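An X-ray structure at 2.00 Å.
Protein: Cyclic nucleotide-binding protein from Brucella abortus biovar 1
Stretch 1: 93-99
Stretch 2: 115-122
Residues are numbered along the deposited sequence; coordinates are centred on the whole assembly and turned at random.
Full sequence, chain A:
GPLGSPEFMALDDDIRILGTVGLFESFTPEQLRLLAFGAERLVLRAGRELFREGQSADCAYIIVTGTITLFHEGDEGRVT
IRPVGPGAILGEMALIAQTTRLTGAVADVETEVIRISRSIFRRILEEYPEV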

# COMPACT_ATOMS: atom_id res chain seq x y z
N MSE A 93 -6.19 5.74 3.95
CA MSE A 93 -7.40 5.59 4.75
C MSE A 93 -8.44 6.67 4.46
O MSE A 93 -9.63 6.49 4.72
N ALA A 94 -7.99 7.80 3.92
CA ALA A 94 -8.90 8.88 3.59
C ALA A 94 -9.89 8.46 2.51
O ALA A 94 -10.97 9.03 2.40
N LEU A 95 -9.52 7.45 1.73
CA LEU A 95 -10.35 6.99 0.62
C LEU A 95 -11.55 6.20 1.09
O LEU A 95 -12.53 6.05 0.36
N ILE A 96 -11.49 5.68 2.32
CA ILE A 96 -12.54 4.79 2.81
C ILE A 96 -13.09 5.16 4.18
O ILE A 96 -13.97 4.47 4.70
N ALA A 97 -12.58 6.24 4.77
CA ALA A 97 -13.04 6.65 6.09
C ALA A 97 -12.81 8.14 6.32
O ALA A 97 -12.01 8.76 5.63
N GLN A 98 -13.51 8.70 7.30
CA GLN A 98 -13.30 10.11 7.64
C GLN A 98 -12.00 10.21 8.43
O GLN A 98 -11.88 9.64 9.51
N THR A 99 -11.02 10.91 7.87
CA THR A 99 -9.69 10.96 8.49
C THR A 99 -9.06 12.34 8.44
O THR A 99 -9.55 13.24 7.76
N ARG A 115 -2.26 11.81 -7.33
CA ARG A 115 -3.30 12.12 -6.35
C ARG A 115 -4.61 11.40 -6.69
O ARG A 115 -5.16 11.58 -7.77
N ILE A 116 -5.08 10.60 -5.75
CA ILE A 116 -6.34 9.89 -5.92
C ILE A 116 -7.39 10.50 -5.01
O ILE A 116 -7.28 10.42 -3.79
N SER A 117 -8.39 11.14 -5.60
CA SER A 117 -9.48 11.67 -4.80
C SER A 117 -10.40 10.56 -4.32
O SER A 117 -10.50 9.50 -4.95
N ARG A 118 -11.07 10.80 -3.21
CA ARG A 118 -12.07 9.88 -2.72
C ARG A 118 -13.15 9.66 -3.78
O ARG A 118 -13.58 8.53 -4.03
N SER A 119 -13.57 10.75 -4.43
CA SER A 119 -14.64 10.68 -5.42
C SER A 119 -14.29 9.78 -6.62
O SER A 119 -15.14 9.04 -7.10
N ILE A 120 -13.05 9.85 -7.09
CA ILE A 120 -12.62 9.00 -8.20
C ILE A 120 -12.66 7.55 -7.78
O ILE A 120 -13.21 6.70 -8.49
N PHE A 121 -12.08 7.26 -6.62
CA PHE A 121 -12.08 5.91 -6.06
C PHE A 121 -13.50 5.36 -5.97
O PHE A 121 -13.76 4.22 -6.36
N ARG A 122 -14.41 6.19 -5.48
CA ARG A 122 -15.81 5.79 -5.32
C ARG A 122 -16.47 5.46 -6.66
O ARG A 122 -17.19 4.47 -6.77

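The backbones come closest at Leu95 and Arg118, whose CA atoms lie 4.7 Å apart, and these two residues carry most of the contact: of the 348 Å² buried between the stretches, Leu95 and Arg118 contribute 112 and 89 Å². Leu95 ends a 3-10 segment; Arg118 opens a helix directly after a strand.

The Leu95 CA-to-CB bond points sideways to the second stretch, so its packing depends on chi1 and chi2. With chi1 at -63° (m) and chi2 at 180° (t), a common leucine rotamer, the end of the side chain comes nearer, to the place where strand gives way to helix. Leu95 CD2 lies 3.5 Å from Ile116 O and 3.8 Å from Ser117 O, and 4.3 Å from Ile116 CG2. Ile116 starts differently: its CA-to-CB bond points toward the first stretch, but its mm rotamer (chi1 -51°, chi2 -69°) leads the end away. Ile116 CG2 is the side-chain atom nearest Leu95, while Ile116 CD1 lies farther off.

Phe121 closes the other part of the apolar contact. Its CA-to-CB bond points toward the first stretch, and chi1 at 178° (t) with chi2 at 70° brings the ring beside Leu95 and Ile96. Phe121 CD2 is 4.1 Å from Leu95 CB and 3.7 Å from Leu95 O, and Phe121 CE2 is 3.8 Å from Ile96 CG2. The carbonyl and the methyl both approach the ring obliquely. Although the Ile96 CA-to-CB bond points away, chi1 at 62° (p) sets CG2 on the Phe121 side; chi2 is 175° (t), and CG1 and CD1 lie farther from the ring.

Arg118 provides the polar half. Its CA-to-CB bond is also sideways, and chi1 and chi2 are both t (-171° and 151°), which extends the chain past Leu95, with Arg118 CG 3.7 Å from Leu95 O. The turn at chi3, 47° (p), then carries the guanidinium to the carbonyls of the first stretch. Arg118 NH1 donates to Ala94 O at 2.7 Å, but the N-H...O angle of 125° makes this a weak hydrogen bond despite the short distance. Ala97 O lies at the guanidinium edge, 3.3 Å from Arg118 NH1, where the angle is too poor for a hydrogen bond. Water 1 extends the polar contact: it accepts from Arg118 NH1 at 3.2 Å and from Thr99 N at 3.0 Å, bridging the arginine to the backbone beyond the turn.

The turn has its own support, since Ile96 N donates to Met93 O at 3.1 Å and Ala97 N donates weakly to the same Met93 O at 3.0 Å. In the second stretch, Ser117 holds the N-cap position. Its CA-to-CB bond points away from the first stretch, and chi1 at 66° (p) places Ser117 OG 3.1 Å from Ser119 OG, a hydrogen bond in which either hydroxyl could donate.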

# COMPACT_ATOMS: atom_id res chain seq x y z
CB MSE A 93 -7.05 5.59 6.24
CG MSE A 93 -6.30 4.36 6.72
SE MSE A 93 -7.22 2.70 6.27
CE MSE A 93 -6.05 2.08 4.84
CB ALA A 94 -8.13 10.12 3.15
CB LEU A 95 -9.52 6.13 -0.34
CG LEU A 95 -8.35 6.80 -1.07
CD1 LEU A 95 -7.65 5.81 -1.98
CD2 LEU A 95 -8.82 8.00 -1.86
CB ILE A 96 -12.04 3.33 2.88
CG1 ILE A 96 -10.88 3.22 3.87
CG2 ILE A 96 -11.62 2.85 1.50
CD1 ILE A 96 -10.41 1.79 4.10
CB ALA A 97 -12.35 5.84 7.17
CB GLN A 98 -14.48 10.67 8.42
CG GLN A 98 -14.49 12.19 8.50
CD GLN A 98 -15.84 12.80 8.19
OE1 GLN A 98 -16.47 13.41 9.05
NE2 GLN A 98 -16.29 12.64 6.94
CB THR A 99 -8.70 9.98 7.81
OG1 THR A 99 -8.38 10.46 6.50
CG2 THR A 99 -9.26 8.57 7.71
CB ARG A 115 -3.55 13.62 -6.27
CG ARG A 115 -4.53 14.00 -5.16
CD ARG A 115 -4.91 15.48 -5.23
NE ARG A 115 -5.88 15.74 -6.29
CZ ARG A 115 -7.20 15.79 -6.11
NH1 ARG A 115 -7.71 15.60 -4.90
NH2 ARG A 115 -8.00 16.02 -7.13
CB ILE A 116 -6.21 8.39 -5.59
CG1 ILE A 116 -5.04 7.76 -6.34
CG2 ILE A 116 -7.51 7.66 -5.91
CD1 ILE A 116 -5.26 7.67 -7.82
CB SER A 117 -10.29 12.70 -5.60
OG SER A 117 -10.94 12.08 -6.69
CB ARG A 118 -12.68 10.40 -1.42
CG ARG A 118 -13.58 9.43 -0.70
CD ARG A 118 -13.55 9.67 0.80
NE ARG A 118 -13.69 11.09 1.14
CZ ARG A 118 -13.32 11.61 2.30
NH1 ARG A 118 -12.77 10.85 3.24
NH2 ARG A 118 -13.49 12.91 2.52
CB SER A 119 -15.00 12.08 -5.92
OG SER A 119 -13.97 12.62 -6.73
CB ILE A 120 -11.20 9.37 -8.68
CG1 ILE A 120 -11.24 10.62 -9.56
CG2 ILE A 120 -10.59 8.22 -9.49
CD1 ILE A 120 -12.00 10.41 -10.86
CB PHE A 121 -11.41 5.91 -4.69
CG PHE A 121 -11.40 4.57 -4.02
CD1 PHE A 121 -10.61 3.54 -4.50
CD2 PHE A 121 -12.17 4.34 -2.89
CE1 PHE A 121 -10.59 2.30 -3.88
CE2 PHE A 121 -12.15 3.10 -2.26
CZ PHE A 121 -11.36 2.08 -2.76
CB ARG A 122 -16.61 6.90 -4.62
CG ARG A 122 -18.03 6.47 -4.24
CD ARG A 122 -19.03 7.61 -4.31
NE ARG A 122 -19.35 7.98 -5.69
CZ ARG A 122 -19.14 9.18 -6.22
NH1 ARG A 122 -18.61 10.15 -5.49
NH2 ARG A 122 -19.46 9.41 -7.49
O HOH W 1 -12.12 12.79 5.75